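Local atomic coordinates of uncharacterized protein Atu2773 (PDB entry 2QV5), a protein that is of unknown function but belongs to the divergent polysaccharide deacetylase family, which suggests that it acts on carbohydrate substrates. Residues R136-A139 with A143-P146; F158-D161 with Q166-S169. All blocks are in the same frame, centred on the assembly; numbering follows the deposited sequence.

Interaction 1: residues R136-A139 with A143-P146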
ATOM      1  N   ARG A 136      -6.067  16.420  -1.900  1.00 26.70           N
ATOM      2  CA  ARG A 136      -7.283  16.998  -2.472  1.00 29.42           C
ATOM      3  C   ARG A 136      -8.316  15.919  -2.803  1.00 30.33           C
ATOM      4  O   ARG A 136      -9.481  16.046  -2.423  1.00 27.95           O
ATOM      5  CB  ARG A 136      -6.937  17.837  -3.715  1.00 33.95           C
ATOM      6  CG  ARG A 136      -8.124  18.392  -4.529  1.00 42.90           C
ATOM      7  CD  ARG A 136      -8.869  19.529  -3.822  1.00 53.47           C
ATOM      8  NE  ARG A 136      -7.991  20.632  -3.422  1.00 59.47           N
ATOM      9  CZ  ARG A 136      -7.874  21.790  -4.069  1.00 60.63           C
ATOM     10  NH1 ARG A 136      -8.579  22.029  -5.170  1.00 60.88           N
ATOM     11  NH2 ARG A 136      -7.042  22.716  -3.610  1.00 56.76           N
ATOM     12  N   PHE A 137      -7.877  14.857  -3.483  1.00 27.69           N
ATOM     13  CA  PHE A 137      -8.766  13.805  -3.991  1.00 27.82           C
ATOM     14  C   PHE A 137      -9.553  13.051  -2.908  1.00 26.70           C
ATOM     15  O   PHE A 137     -10.756  12.806  -3.066  1.00 24.61           O
ATOM     16  CB  PHE A 137      -7.980  12.808  -4.852  1.00 27.87           C
ATOM     17  CG  PHE A 137      -8.845  11.957  -5.742  1.00 23.65           C
ATOM     18  CD1 PHE A 137      -9.185  12.393  -7.014  1.00 27.50           C
ATOM     19  CD2 PHE A 137      -9.313  10.719  -5.312  1.00 24.05           C
ATOM     20  CE1 PHE A 137      -9.986  11.618  -7.841  1.00 23.69           C
ATOM     21  CE2 PHE A 137     -10.111   9.935  -6.134  1.00 19.55           C
ATOM     22  CZ  PHE A 137     -10.442  10.380  -7.400  1.00 24.43           C
ATOM     23  N   LEU A 138      -8.877  12.705  -1.815  1.00 22.90           N
ATOM     24  CA  LEU A 138      -9.464  11.875  -0.760  1.00 19.85           C
ATOM     25  C   LEU A 138     -10.555  12.565   0.048  1.00 19.87           C
ATOM     26  O   LEU A 138     -11.396  11.897   0.648  1.00 18.25           O
ATOM     27  CB  LEU A 138      -8.368  11.302   0.163  1.00 23.79           C
ATOM     28  CG  LEU A 138      -7.382  10.314  -0.486  1.00 15.14           C
ATOM     29  CD1 LEU A 138      -6.128  10.122   0.387  1.00 24.08           C
ATOM     30  CD2 LEU A 138      -8.033   8.963  -0.863  1.00 16.32           C
ATOM     31  N   ALA A 139     -10.539  13.896   0.050  1.00 20.22           N
ATOM     32  CA  ALA A 139     -11.556  14.696   0.734  1.00 27.32           C
ATOM     33  C   ALA A 139     -12.817  14.956  -0.115  1.00 26.66           C
ATOM     34  O   ALA A 139     -13.760  15.601   0.355  1.00 29.75           O
ATOM     35  CB  ALA A 139     -10.941  16.016   1.210  1.00 29.45           C
ATOM     36  N   ALA A 143     -15.598  12.306  -6.068  1.00 28.49           N
ATOM     37  CA  ALA A 143     -14.425  11.838  -6.806  1.00 22.52           C
ATOM     38  C   ALA A 143     -13.961  10.467  -6.309  1.00 20.75           C
ATOM     39  O   ALA A 143     -13.634   9.575  -7.106  1.00 22.96           O
ATOM     40  CB  ALA A 143     -13.300  12.847  -6.686  1.00 19.94           C
ATOM     41  N   LEU A 144     -13.946  10.306  -4.990  1.00 20.09           N
ATOM     42  CA  LEU A 144     -13.447   9.084  -4.370  1.00 23.87           C
ATOM     43  C   LEU A 144     -14.414   7.890  -4.446  1.00 21.54           C
ATOM     44  O   LEU A 144     -13.969   6.748  -4.621  1.00 28.86           O
ATOM     45  CB  LEU A 144     -13.015   9.355  -2.922  1.00 23.50           C
ATOM     46  CG  LEU A 144     -12.292   8.225  -2.178  1.00 23.70           C
ATOM     47  CD1 LEU A 144     -11.048   7.743  -2.944  1.00 20.85           C
ATOM     48  CD2 LEU A 144     -11.937   8.668  -0.767  1.00 24.39           C
ATOM     49  N   GLU A 145     -15.717   8.142  -4.321  1.00 23.64           N
ATOM     50  CA  GLU A 145     -16.708   7.061  -4.354  1.00 24.98           C
ATOM     51  C   GLU A 145     -16.700   6.132  -5.606  1.00 22.41           C
ATOM     52  O   GLU A 145     -16.668   4.909  -5.427  1.00 18.01           O
ATOM     53  CB  GLU A 145     -18.122   7.551  -4.005  1.00 26.97           C
ATOM     54  CG  GLU A 145     -19.059   6.433  -3.560  1.00 22.83           C
ATOM     55  CD  GLU A 145     -20.517   6.873  -3.445  1.00 36.26           C
ATOM     56  OE1 GLU A 145     -20.786   8.036  -3.058  1.00 39.64           O
ATOM     57  OE2 GLU A 145     -21.403   6.036  -3.729  1.00 40.30           O
ATOM     58  N   PRO A 146     -16.701   6.680  -6.853  1.00 22.73           N
ATOM     59  CA  PRO A 146     -16.680   5.755  -8.003  1.00 22.00           C
ATOM     60  C   PRO A 146     -15.408   4.909  -8.055  1.00 21.31           C
ATOM     61  O   PRO A 146     -15.449   3.756  -8.480  1.00 16.20           O
ATOM     62  CB  PRO A 146     -16.687   6.691  -9.219  1.00 26.56           C
ATOM     63  CG  PRO A 146     -17.152   7.990  -8.725  1.00 27.88           C
ATOM     64  CD  PRO A 146     -16.697   8.084  -7.309  1.00 23.84           C
TER
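Leu138 O is approached from two directions: Leu144 CD2 lies 3.6 Å from it, and the backbone N of Leu168 probably donates it a hydrogen bond. No hydrogen bond joins 136-139 directly to 143-146, so the contact rests on apolar surface, and its four touching residues are all buried. The Phe137 ring meets both Ala143 and Leu144. Ala143 CB sits over one face, 4.0 Å from the ring centroid, and the line to it leans 24° from the ring normal, a CH-pi geometry offset toward the rim. Phe137 CZ also comes 3.3 Å from Ala143 O, while Phe137 CE2 meets Leu144 CA at 3.9 Å. A chi1 of -162° puts CG of Phe137 opposite the backbone N, which carries the ring out to the helix.

These residues belong to the connection from strand 128-131 to helix 141-153, one beta-alpha step of a curled parallel sheet, consistent with the distorted barrel of polysaccharide deacetylases. Both methyls of Leu144 serve the contact: CD1 touches Leu138 CD2 at 3.9 Å and Phe137 CE2 at 4.0 Å, and CD2 also lies against Leu138 CD2. Leu144 thus wedges its fork against two consecutive loop residues. Leu88 of strand 82-88 touches both Phe137 and Leu138, Leu103 and Asn112 add to the surroundings of the ring, and Ile172 of helix 169-176 packs on Leu144.

Interaction 2: residues F158-D161 with Q166-S169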
ATOM      1  N   PHE A 158      -8.289  -1.569  -0.136  1.00 12.63           N
ATOM      2  CA  PHE A 158      -7.825  -0.178  -0.266  1.00 11.44           C
ATOM      3  C   PHE A 158      -7.082   0.208   1.017  1.00 11.09           C
ATOM      4  O   PHE A 158      -7.659   0.225   2.109  1.00 12.65           O
ATOM      5  CB  PHE A 158      -9.040   0.748  -0.504  1.00 19.32           C
ATOM      6  CG  PHE A 158      -8.684   2.190  -0.797  1.00 20.42           C
ATOM      7  CD1 PHE A 158      -8.662   2.657  -2.108  1.00 29.60           C
ATOM      8  CD2 PHE A 158      -8.412   3.087   0.234  1.00 26.44           C
ATOM      9  CE1 PHE A 158      -8.343   3.988  -2.392  1.00 38.73           C
ATOM     10  CE2 PHE A 158      -8.085   4.415  -0.036  1.00 20.34           C
ATOM     11  CZ  PHE A 158      -8.056   4.868  -1.348  1.00 27.39           C
ATOM     12  N   LEU A 159      -5.801   0.519   0.895  1.00 11.67           N
ATOM     13  CA  LEU A 159      -5.026   0.992   2.031  1.00 11.95           C
ATOM     14  C   LEU A 159      -4.840   2.506   1.898  1.00 16.05           C
ATOM     15  O   LEU A 159      -4.273   3.002   0.926  1.00 19.55           O
ATOM     16  CB  LEU A 159      -3.677   0.253   2.118  1.00  9.82           C
ATOM     17  CG  LEU A 159      -2.746   0.686   3.258  1.00  7.88           C
ATOM     18  CD1 LEU A 159      -3.282   0.262   4.626  1.00  9.23           C
ATOM     19  CD2 LEU A 159      -1.355   0.161   3.048  1.00 14.30           C
ATOM     20  N   ASP A 160      -5.356   3.243   2.865  1.00 15.05           N
ATOM     21  CA  ASP A 160      -5.196   4.687   2.873  1.00 15.52           C
ATOM     22  C   ASP A 160      -3.979   4.978   3.751  1.00 16.87           C
ATOM     23  O   ASP A 160      -3.893   4.502   4.889  1.00 17.16           O
ATOM     24  CB  ASP A 160      -6.491   5.326   3.403  1.00 10.79           C
ATOM     25  CG  ASP A 160      -6.517   6.855   3.274  1.00 28.30           C
ATOM     26  OD1 ASP A 160      -5.533   7.535   3.638  1.00 22.02           O
ATOM     27  OD2 ASP A 160      -7.564   7.385   2.837  1.00 22.65           O
ATOM     28  N   ASP A 161      -3.024   5.749   3.238  1.00 18.36           N
ATOM     29  CA  ASP A 161      -1.769   5.963   3.990  1.00 20.45           C
ATOM     30  C   ASP A 161      -1.893   6.878   5.232  1.00 17.71           C
ATOM     31  O   ASP A 161      -0.956   6.996   6.022  1.00 24.34           O
ATOM     32  CB  ASP A 161      -0.622   6.396   3.062  1.00 16.03           C
ATOM     33  CG  ASP A 161      -0.716   7.847   2.621  1.00 22.24           C
ATOM     34  OD1 ASP A 161      -1.773   8.485   2.790  1.00 25.38           O
ATOM     35  OD2 ASP A 161       0.289   8.346   2.071  1.00 27.54           O
ATOM     36  N   GLN A 166      -8.609  14.552   6.568  1.00 27.27           N
ATOM     37  CA  GLN A 166      -9.944  14.798   6.021  1.00 32.87           C
ATOM     38  C   GLN A 166     -10.406  13.714   5.040  1.00 32.15           C
ATOM     39  O   GLN A 166     -11.484  13.830   4.445  1.00 27.27           O
ATOM     40  CB  GLN A 166      -9.991  16.180   5.352  1.00 36.63           C
ATOM     41  CG  GLN A 166      -9.673  17.333   6.303  1.00 46.23           C
ATOM     42  CD  GLN A 166     -10.477  17.264   7.592  1.00 53.97           C
ATOM     43  OE1 GLN A 166     -11.713  17.290   7.574  1.00 55.78           O
ATOM     44  NE2 GLN A 166      -9.777  17.170   8.721  1.00 50.39           N
ATOM     45  N   SER A 167      -9.592  12.665   4.889  1.00 28.52           N
ATOM     46  CA  SER A 167      -9.868  11.579   3.942  1.00 22.75           C
ATOM     47  C   SER A 167     -11.194  10.891   4.239  1.00 21.44           C
ATOM     48  O   SER A 167     -11.525  10.608   5.394  1.00 24.48           O
ATOM     49  CB  SER A 167      -8.737  10.549   3.934  1.00 24.91           C
ATOM     50  OG  SER A 167      -9.116   9.406   3.185  1.00 22.10           O
ATOM     51  N   LEU A 168     -11.938  10.630   3.173  1.00 19.64           N
ATOM     52  CA  LEU A 168     -13.278  10.079   3.252  1.00 19.24           C
ATOM     53  C   LEU A 168     -13.322   8.596   2.950  1.00 21.28           C
ATOM     54  O   LEU A 168     -14.401   8.022   2.874  1.00 22.52           O
ATOM     55  CB  LEU A 168     -14.194  10.817   2.272  1.00 18.78           C
ATOM     56  CG  LEU A 168     -14.581  12.245   2.649  1.00 20.17           C
ATOM     57  CD1 LEU A 168     -15.339  12.879   1.512  1.00 22.34           C
ATOM     58  CD2 LEU A 168     -15.422  12.251   3.932  1.00 25.15           C
ATOM     59  N   SER A 169     -12.152   7.977   2.797  1.00 21.87           N
ATOM     60  CA  SER A 169     -12.068   6.576   2.369  1.00 19.57           C
ATOM     61  C   SER A 169     -12.617   5.581   3.386  1.00 22.99           C
ATOM     62  O   SER A 169     -13.147   4.537   3.001  1.00 19.95           O
ATOM     63  CB  SER A 169     -10.637   6.211   1.956  1.00 20.40           C
ATOM     64  OG  SER A 169      -9.801   6.027   3.086  1.00 19.81           O
TER
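Asp160 OD2 accepts hydrogen bonds from two serines, Ser167 OG and Ser169 OG, each 2.6 Å away. The donors use different sides of the oxygen: Ser167 approaches syn and Ser169 anti, both a little over 20° out of the carboxylate plane. Together with the bond from Gly162 N to Asp160 OD1, they fix the rotation of the buried carboxylate. Ser169 is itself buried and meets both Asp160 and Phe158. Its chi1 of 76° turns OG to Asp160, while its CB packs obliquely against the Phe158 ring, 3.7 Å from CE2.

The Ser167 side is more open: this residue is partly exposed and meets Asp160 alone across the contact. Its hydroxyl also receives a weak bond from Ser169 N, 3.4 Å from Ser167 OG but nearly straight at 170°. That spacing matches an ST turn leading into helix 169-176, with Leu168 between the two serines at the N-cap position.

Beyond the pair of segments, Ser169 OG also lies beside the side-chain amide of Gln180, and Phe182 touches Asp160 and Ser169. The cluster lies at the C-terminal end of strand 157-160, which pairs in parallel with 128-131 and 180-186, with helix 141-153 packing on Phe158 through Ile151 and on Ser169 through Met148.

How the interactions relate
From the N terminus, the chain leaves strand 128-131, and interaction 1 closes the short turn into helix 141-153. That helix returns the chain to strand 157-160, after which interaction 2 closes the loop into helix 169-176. The contacts therefore follow in series, neither nested nor crossed, in two successive beta-alpha connections of the parallel sheet. Their centres lie 9 Å apart, and they meet directly: Leu138 CB packs 3.6 Å from Ser167 OG, Ala139 O lies 3.4 Å from Leu168 CD1, and Leu144 CD2 is 3.6 Å from Ser169 N. The first loop and helix thereby pack against the loop before helix 169-176 and that helix's first residue, on one side of the chain's centre.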